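Local coordinates for protein aminotransferase AspB (Helicobacter pylori 26695, PDB 3EZS) that probably acts as a pyridoxal 5'-phosphate-dependent aminotransferase of class I and II, moving amino groups between amino acids and keto acids, at residues A[9-14]-A[337-342]; A[82-87]-A[218-223]; A[93-98]-A[191-196]. All blocks are in the same frame, centred on the assembly; numbering follows the deposited sequence.

Contact 1 (A[9-14]-A[337-342]); sequences FERLRA and ALYLGR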
loop_
_atom_site.group_PDB
_atom_site.type_symbol
_atom_site.label_atom_id
_atom_site.label_comp_id
_atom_site.label_asym_id
_atom_site.label_seq_id
_atom_site.Cartn_x
_atom_site.Cartn_y
_atom_site.Cartn_z
ATOM N N PHE A 9 -10.284 -7.599 -17.990
ATOM C CA PHE A 9 -9.311 -8.085 -18.991
ATOM C C PHE A 9 -9.298 -9.611 -19.125
ATOM O O PHE A 9 -9.025 -10.125 -20.208
ATOM C CB PHE A 9 -7.896 -7.510 -18.764
ATOM C CG PHE A 9 -7.082 -8.211 -17.686
ATOM C CD1 PHE A 9 -6.232 -9.272 -18.016
ATOM C CD2 PHE A 9 -7.109 -7.770 -16.366
ATOM C CE1 PHE A 9 -5.473 -9.911 -17.045
ATOM C CE2 PHE A 9 -6.341 -8.403 -15.380
ATOM C CZ PHE A 9 -5.526 -9.473 -15.720
ATOM N N GLU A 10 -9.614 -10.335 -18.045
ATOM C CA GLU A 10 -9.689 -11.815 -18.093
ATOM C C GLU A 10 -10.924 -12.271 -18.854
ATOM O O GLU A 10 -10.890 -13.266 -19.597
ATOM C CB GLU A 10 -9.735 -12.425 -16.692
ATOM C CG GLU A 10 -8.519 -12.132 -15.831
ATOM C CD GLU A 10 -8.601 -12.784 -14.442
ATOM O OE1 GLU A 10 -9.723 -13.088 -13.983
ATOM O OE2 GLU A 10 -7.535 -12.969 -13.808
ATOM N N ARG A 11 -12.028 -11.558 -18.656
ATOM C CA ARG A 11 -13.251 -11.877 -19.370
ATOM C C ARG A 11 -13.044 -11.636 -20.881
ATOM O O ARG A 11 -13.551 -12.391 -21.711
ATOM C CB ARG A 11 -14.436 -11.071 -18.813
ATOM C CG ARG A 11 -14.724 -11.351 -17.328
ATOM C CD ARG A 11 -16.009 -10.701 -16.810
ATOM N NE ARG A 11 -17.206 -11.303 -17.388
ATOM C CZ ARG A 11 -18.456 -10.857 -17.212
ATOM N NH1 ARG A 11 -18.712 -9.778 -16.470
ATOM N NH2 ARG A 11 -19.469 -11.492 -17.799
ATOM N N LEU A 12 -12.280 -10.596 -21.215
ATOM C CA LEU A 12 -11.977 -10.232 -22.593
ATOM C C LEU A 12 -11.027 -11.254 -23.220
ATOM O O LEU A 12 -11.236 -11.718 -24.349
ATOM C CB LEU A 12 -11.362 -8.827 -22.627
ATOM C CG LEU A 12 -11.001 -8.247 -24.004
ATOM C CD1 LEU A 12 -12.193 -8.264 -24.937
ATOM C CD2 LEU A 12 -10.421 -6.820 -23.875
ATOM N N ARG A 13 -9.981 -11.607 -22.484
ATOM C CA ARG A 13 -9.047 -12.640 -22.933
ATOM C C ARG A 13 -9.817 -13.921 -23.233
ATOM O O ARG A 13 -9.590 -14.545 -24.278
ATOM C CB ARG A 13 -7.972 -12.891 -21.870
ATOM C CG ARG A 13 -6.834 -13.848 -22.279
ATOM C CD ARG A 13 -5.692 -13.777 -21.244
ATOM N NE ARG A 13 -6.168 -14.129 -19.895
ATOM C CZ ARG A 13 -5.514 -13.909 -18.750
ATOM N NH1 ARG A 13 -4.321 -13.314 -18.736
ATOM N NH2 ARG A 13 -6.077 -14.272 -17.596
ATOM N N ALA A 14 -10.746 -14.292 -22.351
ATOM C CA ALA A 14 -11.562 -15.506 -22.534
ATOM C C ALA A 14 -12.441 -15.426 -23.767
ATOM O O ALA A 14 -12.570 -16.404 -24.496
ATOM C CB ALA A 14 -12.433 -15.779 -21.304
ATOM N N ALA A 337 -18.863 -3.605 -22.648
ATOM C CA ALA A 337 -19.222 -2.932 -21.391
ATOM C C ALA A 337 -19.903 -3.854 -20.386
ATOM O O ALA A 337 -19.985 -3.517 -19.193
ATOM C CB ALA A 337 -20.065 -1.679 -21.649
ATOM N N LEU A 338 -20.372 -5.011 -20.853
ATOM C CA LEU A 338 -20.986 -6.006 -19.990
ATOM C C LEU A 338 -20.019 -6.386 -18.872
ATOM O O LEU A 338 -20.419 -6.545 -17.703
ATOM C CB LEU A 338 -21.366 -7.236 -20.809
ATOM C CG LEU A 338 -22.234 -8.330 -20.180
ATOM C CD1 LEU A 338 -23.730 -7.885 -20.094
ATOM C CD2 LEU A 338 -22.069 -9.627 -21.004
ATOM N N TYR A 339 -18.737 -6.468 -19.233
ATOM C CA TYR A 339 -17.668 -6.838 -18.310
ATOM C C TYR A 339 -17.342 -5.782 -17.259
ATOM O O TYR A 339 -16.536 -6.041 -16.373
ATOM C CB TYR A 339 -16.382 -7.214 -19.066
ATOM C CG TYR A 339 -16.534 -8.270 -20.143
ATOM C CD1 TYR A 339 -17.541 -9.246 -20.085
ATOM C CD2 TYR A 339 -15.600 -8.363 -21.167
ATOM C CE1 TYR A 339 -17.656 -10.226 -21.061
ATOM C CE2 TYR A 339 -15.695 -9.357 -22.144
ATOM C CZ TYR A 339 -16.730 -10.276 -22.090
ATOM O OH TYR A 339 -16.843 -11.242 -23.065
ATOM N N LEU A 340 -17.942 -4.599 -17.364
ATOM C CA LEU A 340 -17.770 -3.547 -16.374
ATOM C C LEU A 340 -19.008 -3.343 -15.507
ATOM O O LEU A 340 -18.997 -2.489 -14.625
ATOM C CB LEU A 340 -17.416 -2.219 -17.059
ATOM C CG LEU A 340 -16.041 -2.108 -17.694
ATOM C CD1 LEU A 340 -15.879 -0.751 -18.360
ATOM C CD2 LEU A 340 -14.961 -2.324 -16.650
ATOM N N GLY A 341 -20.065 -4.126 -15.732
ATOM C CA GLY A 341 -21.305 -3.944 -15.009
ATOM C C GLY A 341 -21.915 -5.203 -14.463
ATOM O O GLY A 341 -21.344 -6.275 -14.563
ATOM N N ARG A 342 -23.083 -5.028 -13.865
ATOM C CA ARG A 342 -23.901 -6.106 -13.308
ATOM C C ARG A 342 -25.316 -5.970 -13.876
ATOM O O ARG A 342 -25.666 -4.929 -14.445
ATOM C CB ARG A 342 -23.936 -6.005 -11.778
ATOM C CG ARG A 342 -22.586 -6.165 -11.066
ATOM C CD ARG A 342 -22.064 -7.578 -11.197
ATOM N NE ARG A 342 -20.710 -7.776 -10.663
ATOM C CZ ARG A 342 -19.574 -7.423 -11.283
ATOM N NH1 ARG A 342 -19.577 -6.829 -12.467
ATOM N NH2 ARG A 342 -18.406 -7.662 -10.709
HETATM O O HOH W 1 -15.894 -13.774 -21.350
HETATM O O HOH W 2 -21.606 -9.200 -14.837
#
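Arg11 on helix 8-16 faces Tyr339 in the 3-10 turn 337-340; their CA atoms, 6.8 Å apart, are the nearest pair across the two segments. The turn is closed by the bond from Leu340 N to Ala337 O.

CB of Arg11 sits over one face of the tyrosine ring in a CH-pi contact, 3.6 Å from the Tyr339 centroid and 8° off the normal. The bend at chi3 (69°) carries the guanidinium past the rim, with one of its faces over Tyr339 CD1, which is 3.4 Å from Arg11 NE. The two planes are 42° apart, so this is not a parallel stack.

One water donates to Arg11 O at 2.7 Å and, at a longer distance, to Tyr339 OH. That hydroxyl is also hydrogen-bonded to Glu320. A second water donates to Gly341 O and accepts a weak hydrogen bond from Arg11 NH1.

NH1 of Arg342 also hydrogen-bonds Gly341 O and lies 5.0 Å from Arg11 NH1. The salt bridge from Arg342 NH2 to Glu122 probably eases the like charges. Helix 8-16 is thus fastened to the loop between strands 335-336 and 349-353 of the small antiparallel sheet by aliphatic-aromatic contact and water, without a direct polar bond.

Contact 2 (A[82-87]-A[218-223]); sequences ENELIS and EAFKNV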
loop_
_atom_site.group_PDB
_atom_site.type_symbol
_atom_site.label_atom_id
_atom_site.label_comp_id
_atom_site.label_asym_id
_atom_site.label_seq_id
_atom_site.Cartn_x
_atom_site.Cartn_y
_atom_site.Cartn_z
ATOM N N GLU A 82 -4.655 22.646 5.762
ATOM C CA GLU A 82 -3.701 21.568 5.962
ATOM C C GLU A 82 -4.273 20.227 6.397
ATOM O O GLU A 82 -3.722 19.202 6.040
ATOM C CB GLU A 82 -2.587 22.022 6.919
ATOM C CG GLU A 82 -1.711 23.157 6.330
ATOM C CD GLU A 82 -0.606 23.628 7.280
ATOM O OE1 GLU A 82 -0.469 23.075 8.400
ATOM O OE2 GLU A 82 0.117 24.577 6.909
ATOM N N ASN A 83 -5.356 20.236 7.168
ATOM C CA ASN A 83 -5.994 18.990 7.604
ATOM C C ASN A 83 -7.135 18.552 6.654
ATOM O O ASN A 83 -7.887 17.616 6.961
ATOM C CB ASN A 83 -6.452 19.076 9.082
ATOM C CG ASN A 83 -7.407 20.241 9.356
ATOM O OD1 ASN A 83 -7.663 21.074 8.487
ATOM N ND2 ASN A 83 -7.929 20.304 10.578
ATOM N N GLU A 84 -7.235 19.202 5.491
ATOM C CA GLU A 84 -8.265 18.884 4.493
ATOM C C GLU A 84 -7.741 18.123 3.262
ATOM O O GLU A 84 -8.461 17.957 2.277
ATOM C CB GLU A 84 -9.016 20.161 4.082
ATOM C CG GLU A 84 -9.962 20.601 5.170
ATOM C CD GLU A 84 -10.633 21.926 4.927
ATOM O OE1 GLU A 84 -10.197 22.673 4.023
ATOM O OE2 GLU A 84 -11.588 22.220 5.688
ATOM N N LEU A 85 -6.504 17.648 3.323
ATOM C CA LEU A 85 -5.935 16.867 2.220
ATOM C C LEU A 85 -4.946 15.864 2.775
ATOM O O LEU A 85 -4.102 16.215 3.602
ATOM C CB LEU A 85 -5.286 17.777 1.193
ATOM C CG LEU A 85 -4.627 17.084 -0.007
ATOM C CD1 LEU A 85 -4.782 17.930 -1.269
ATOM C CD2 LEU A 85 -3.161 16.745 0.260
ATOM N N ILE A 86 -5.106 14.607 2.378
ATOM C CA ILE A 86 -4.185 13.536 2.753
ATOM C C ILE A 86 -3.544 12.984 1.479
ATOM O O ILE A 86 -4.251 12.734 0.508
ATOM C CB ILE A 86 -4.893 12.401 3.563
ATOM C CG1 ILE A 86 -5.143 12.846 5.020
ATOM C CG2 ILE A 86 -4.051 11.110 3.592
ATOM C CD1 ILE A 86 -5.707 11.767 5.915
ATOM N N SER A 87 -2.214 12.827 1.489
ATOM C CA SER A 87 -1.447 12.272 0.362
ATOM C C SER A 87 -1.580 10.756 0.384
ATOM O O SER A 87 -1.458 10.138 1.461
ATOM C CB SER A 87 0.045 12.625 0.480
ATOM O OG SER A 87 0.303 14.014 0.332
ATOM N N GLU A 218 -18.852 24.672 3.342
ATOM C CA GLU A 218 -17.471 25.094 3.186
ATOM C C GLU A 218 -16.468 24.273 4.017
ATOM O O GLU A 218 -15.269 24.290 3.739
ATOM C CB GLU A 218 -17.414 26.590 3.514
ATOM C CG GLU A 218 -16.095 27.275 3.243
ATOM N N ALA A 219 -16.954 23.549 5.022
ATOM C CA ALA A 219 -16.114 22.642 5.836
ATOM C C ALA A 219 -16.018 21.243 5.215
ATOM O O ALA A 219 -15.251 20.393 5.699
ATOM C CB ALA A 219 -16.643 22.539 7.274
ATOM N N PHE A 220 -16.791 21.017 4.148
ATOM C CA PHE A 220 -16.807 19.751 3.415
ATOM C C PHE A 220 -17.280 18.570 4.264
ATOM O O PHE A 220 -16.818 17.446 4.073
ATOM C CB PHE A 220 -15.432 19.446 2.797
ATOM C CG PHE A 220 -14.803 20.620 2.109
ATOM C CD1 PHE A 220 -15.430 21.212 1.014
ATOM C CD2 PHE A 220 -13.566 21.116 2.533
ATOM C CE1 PHE A 220 -14.858 22.317 0.363
ATOM C CE2 PHE A 220 -12.974 22.209 1.876
ATOM C CZ PHE A 220 -13.639 22.813 0.785
ATOM N N LYS A 221 -18.185 18.843 5.203
ATOM C CA LYS A 221 -18.786 17.818 6.057
ATOM C C LYS A 221 -19.411 16.707 5.212
ATOM O O LYS A 221 -20.156 17.000 4.258
ATOM C CB LYS A 221 -19.873 18.428 6.945
ATOM C CG LYS A 221 -20.601 17.425 7.842
ATOM C CD LYS A 221 -21.547 18.131 8.817
ATOM C CE LYS A 221 -22.243 17.160 9.791
ATOM N NZ LYS A 221 -23.277 16.290 9.146
ATOM N N ASN A 222 -19.091 15.455 5.571
ATOM C CA ASN A 222 -19.557 14.241 4.899
ATOM C C ASN A 222 -19.062 14.043 3.446
ATOM O O ASN A 222 -19.470 13.078 2.784
ATOM C CB ASN A 222 -21.095 14.160 4.905
ATOM C CG ASN A 222 -21.669 13.827 6.265
ATOM O OD1 ASN A 222 -21.013 13.978 7.288
ATOM N ND2 ASN A 222 -22.905 13.345 6.270
ATOM N N VAL A 223 -18.179 14.913 2.967
ATOM C CA VAL A 223 -17.788 14.894 1.547
ATOM C C VAL A 223 -16.274 14.824 1.333
ATOM O O VAL A 223 -15.490 15.509 2.018
ATOM C CB VAL A 223 -18.384 16.122 0.822
ATOM C CG1 VAL A 223 -17.972 16.167 -0.656
ATOM C CG2 VAL A 223 -19.925 16.137 0.964
HETATM O O HOH W 3 -12.954 20.359 6.916
#
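Glu84 meets Phe220 through van der Waals contact at the ring edge. OE1 of Glu84 is 3.5 Å from CE2 of Phe220 and near the ring plane. The carboxylate plane is turned 68° from the ring. The glutamate chain is extended beyond CG (chi2 174°), which carries the carboxylate across to the ring. The ring hydrogens carry a slight positive charge, so an anionic oxygen at this edge is probably favourable. Over one face of the same ring lies Glu218 O, 3.5 Å above its centre.

The polar link is made by water. A single water donates to OE2 of Glu84 and to Ala219 O, at 2.6 Å in each case. The other carboxylate oxygen, OE1, accepts from the backbone N of Lys81. Both oxygens are therefore engaged, which should hold the carboxylate in place.

Backbone bonding shapes segment 218-223. Phe220 to Val223 form a type II beta turn, closed by Val223 N to Phe220 O at 3.1 Å.

This turn leads into strand 223-228. Glu84 leads into 85-88, the edge strand of the large sheet as counted within this chain. Strand 241-245 runs between the two. Phe220 also packs on Cys212 of helix 208-214, and Glu84 on Ser247 of helix 247-257.

Contact 3 (A[93-98]-A[191-196]); sequences EVLFNF and INDECY. With EDO (1,2-ethanediol), chain F.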
loop_
_atom_site.group_PDB
_atom_site.type_symbol
_atom_site.label_atom_id
_atom_site.label_comp_id
_atom_site.label_asym_id
_atom_site.label_seq_id
_atom_site.Cartn_x
_atom_site.Cartn_y
_atom_site.Cartn_z
ATOM N N GLU A 93 -5.821 2.255 -3.907
ATOM C CA GLU A 93 -5.826 1.843 -2.511
ATOM C C GLU A 93 -6.806 2.634 -1.649
ATOM O O GLU A 93 -7.461 2.061 -0.790
ATOM C CB GLU A 93 -4.402 1.933 -1.961
ATOM C CG GLU A 93 -3.731 3.323 -1.999
ATOM C CD GLU A 93 -3.743 4.056 -0.670
ATOM O OE1 GLU A 93 -4.549 3.730 0.215
ATOM O OE2 GLU A 93 -2.915 4.963 -0.510
ATOM N N VAL A 94 -6.919 3.939 -1.910
ATOM C CA VAL A 94 -7.810 4.802 -1.147
ATOM C C VAL A 94 -9.248 4.369 -1.398
ATOM O O VAL A 94 -10.024 4.266 -0.447
ATOM C CB VAL A 94 -7.716 6.315 -1.520
ATOM C CG1 VAL A 94 -8.467 7.149 -0.476
ATOM C CG2 VAL A 94 -6.286 6.792 -1.657
ATOM N N LEU A 95 -9.598 4.134 -2.668
ATOM C CA LEU A 95 -10.957 3.693 -3.056
ATOM C C LEU A 95 -11.292 2.336 -2.445
ATOM O O LEU A 95 -12.453 2.036 -2.132
ATOM C CB LEU A 95 -11.100 3.613 -4.596
ATOM C CG LEU A 95 -11.114 4.917 -5.415
ATOM C CD1 LEU A 95 -10.892 4.668 -6.935
ATOM C CD2 LEU A 95 -12.430 5.650 -5.153
ATOM N N PHE A 96 -10.270 1.512 -2.248
ATOM C CA PHE A 96 -10.491 0.208 -1.677
ATOM C C PHE A 96 -10.615 0.235 -0.159
ATOM O O PHE A 96 -11.491 -0.427 0.399
ATOM C CB PHE A 96 -9.378 -0.765 -2.058
ATOM C CG PHE A 96 -9.577 -2.137 -1.461
ATOM C CD1 PHE A 96 -10.546 -2.983 -1.970
ATOM C CD2 PHE A 96 -8.861 -2.545 -0.355
ATOM C CE1 PHE A 96 -10.766 -4.222 -1.421
ATOM C CE2 PHE A 96 -9.079 -3.784 0.198
ATOM C CZ PHE A 96 -10.034 -4.625 -0.339
ATOM N N ASN A 97 -9.733 0.971 0.514
ATOM C CA ASN A 97 -9.719 0.931 1.987
ATOM C C ASN A 97 -10.472 2.021 2.704
ATOM O O ASN A 97 -10.788 1.852 3.880
ATOM C CB ASN A 97 -8.279 0.782 2.550
ATOM C CG ASN A 97 -7.433 2.026 2.363
ATOM O OD1 ASN A 97 -7.852 3.120 2.712
ATOM N ND2 ASN A 97 -6.227 1.858 1.811
ATOM N N PHE A 98 -10.778 3.130 2.052
ATOM C CA PHE A 98 -11.482 4.195 2.774
ATOM C C PHE A 98 -12.846 3.707 3.301
ATOM O O PHE A 98 -13.192 3.970 4.445
ATOM C CB PHE A 98 -11.631 5.484 1.948
ATOM C CG PHE A 98 -12.159 6.652 2.749
ATOM C CD1 PHE A 98 -11.307 7.376 3.582
ATOM C CD2 PHE A 98 -13.496 7.024 2.683
ATOM C CE1 PHE A 98 -11.771 8.433 4.325
ATOM C CE2 PHE A 98 -13.973 8.094 3.450
ATOM C CZ PHE A 98 -13.109 8.795 4.263
ATOM N N ILE A 191 -18.570 10.466 -1.729
ATOM C CA ILE A 191 -17.243 10.563 -2.342
ATOM C C ILE A 191 -17.353 10.678 -3.857
ATOM O O ILE A 191 -18.208 10.048 -4.460
ATOM C CB ILE A 191 -16.424 9.254 -2.093
ATOM C CG1 ILE A 191 -16.117 9.056 -0.610
ATOM C CG2 ILE A 191 -15.122 9.247 -2.895
ATOM C CD1 ILE A 191 -15.526 7.651 -0.334
ATOM N N ASN A 192 -16.493 11.480 -4.474
ATOM C CA ASN A 192 -16.386 11.471 -5.916
ATOM C C ASN A 192 -14.966 11.025 -6.300
ATOM O O ASN A 192 -13.972 11.576 -5.820
ATOM C CB ASN A 192 -16.713 12.827 -6.541
ATOM C CG ASN A 192 -16.801 12.768 -8.080
ATOM O OD1 ASN A 192 -17.115 11.733 -8.662
ATOM N ND2 ASN A 192 -16.538 13.897 -8.731
ATOM N N ASP A 193 -14.894 9.974 -7.108
ATOM C CA ASP A 193 -13.653 9.502 -7.699
ATOM C C ASP A 193 -13.407 10.495 -8.831
ATOM O O ASP A 193 -14.033 10.410 -9.893
ATOM C CB ASP A 193 -13.858 8.085 -8.215
ATOM C CG ASP A 193 -12.687 7.556 -9.021
ATOM O OD1 ASP A 193 -11.762 8.315 -9.357
ATOM O OD2 ASP A 193 -12.724 6.352 -9.339
ATOM N N GLU A 194 -12.518 11.458 -8.587
ATOM C CA GLU A 194 -12.232 12.524 -9.552
ATOM C C GLU A 194 -10.952 12.312 -10.357
ATOM O O GLU A 194 -10.288 13.279 -10.753
ATOM C CB GLU A 194 -12.204 13.878 -8.820
ATOM C CG GLU A 194 -13.536 14.212 -8.250
ATOM C CD GLU A 194 -13.688 15.614 -7.696
ATOM O OE1 GLU A 194 -12.699 16.330 -7.399
ATOM O OE2 GLU A 194 -14.857 15.992 -7.562
ATOM N N CYS A 195 -10.638 11.050 -10.631
ATOM C CA CYS A 195 -9.405 10.739 -11.360
ATOM C C CYS A 195 -9.382 11.157 -12.842
ATOM O O CYS A 195 -8.299 11.208 -13.443
ATOM C CB CYS A 195 -9.016 9.281 -11.144
ATOM S SG CYS A 195 -8.647 8.996 -9.400
ATOM N N TYR A 196 -10.531 11.521 -13.420
ATOM C CA TYR A 196 -10.580 12.018 -14.806
ATOM C C TYR A 196 -10.798 13.526 -14.885
ATOM O O TYR A 196 -11.054 14.058 -15.959
ATOM C CB TYR A 196 -11.659 11.260 -15.612
ATOM C CG TYR A 196 -11.287 9.805 -15.781
ATOM C CD1 TYR A 196 -10.430 9.405 -16.790
ATOM C CD2 TYR A 196 -11.743 8.847 -14.895
ATOM C CE1 TYR A 196 -10.057 8.081 -16.932
ATOM C CE2 TYR A 196 -11.371 7.520 -15.020
ATOM C CZ TYR A 196 -10.522 7.141 -16.043
ATOM O OH TYR A 196 -10.152 5.822 -16.185
HETATM C C1 EDO F . -11.033 4.413 -13.315
HETATM O O1 EDO F . -9.693 4.854 -13.037
HETATM C C2 EDO F . -11.958 4.857 -12.167
HETATM O O2 EDO F . -12.600 6.117 -12.351
#
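Leu95 sets a methyl group against a carboxylate: its CD1 is 3.5 Å from OD2 of Asp193. The two side chains cross at about a right angle. A 1,2-ethanediol, probably from the crystallisation liquor, lies near the same oxygen, with its O2 3.0 Å from Asp193 OD2. Its O1 makes a weak bond to Tyr196 OH, and its O2 lies at the edge of the tyrosine ring. OD2 of Asp193 is also hydrogen-bonded to Tyr121 OH.

OD1 of Asp193 closes an Asx turn, accepting from Cys195 N at 3.2 Å. The turn helps to fix the carboxylate. Asp193 and Tyr196 match the Asp-x-x-Tyr motif of fold-type I aminotransferases. There the aspartate meets the pyridine nitrogen of the cofactor and the tyrosine its phenolic oxygen (O3'), so both probably line the cofactor site here.

Further along, the contact is apolar. CD1 of Ile191 reaches CD2 of Phe98 at 3.7 Å, obliquely to the ring.

Helix 92-102 thus lies against strand 189-193, an inner strand of the large sheet between 157-160 and 223-228. Leu95 and Phe98 also touch Ile226 and Leu224 of strand 223-228, respectively. Phe96 packs on Leu260 of the second subunit.

In the fold
Contact 3 lies deepest, about 8 Å from the centre of the chain. It carries the ethanediol and two residues that probably line the cofactor site. Contacts 2 and 3 are about 14 Å apart between centres and about 5 Å between nearest atoms. They reach the same large sheet, and strand 85-88 of contact 2 runs on to helix 92-102 of contact 3. Contact 1 stands apart, its centre about 21 Å from that of contact 3 and about 35 Å from that of contact 2. It lies across the chain's centre from contact 2, where the N-terminal helix meets the small sheet. Along the chain, contact 1 encloses contact 2, which encloses contact 3.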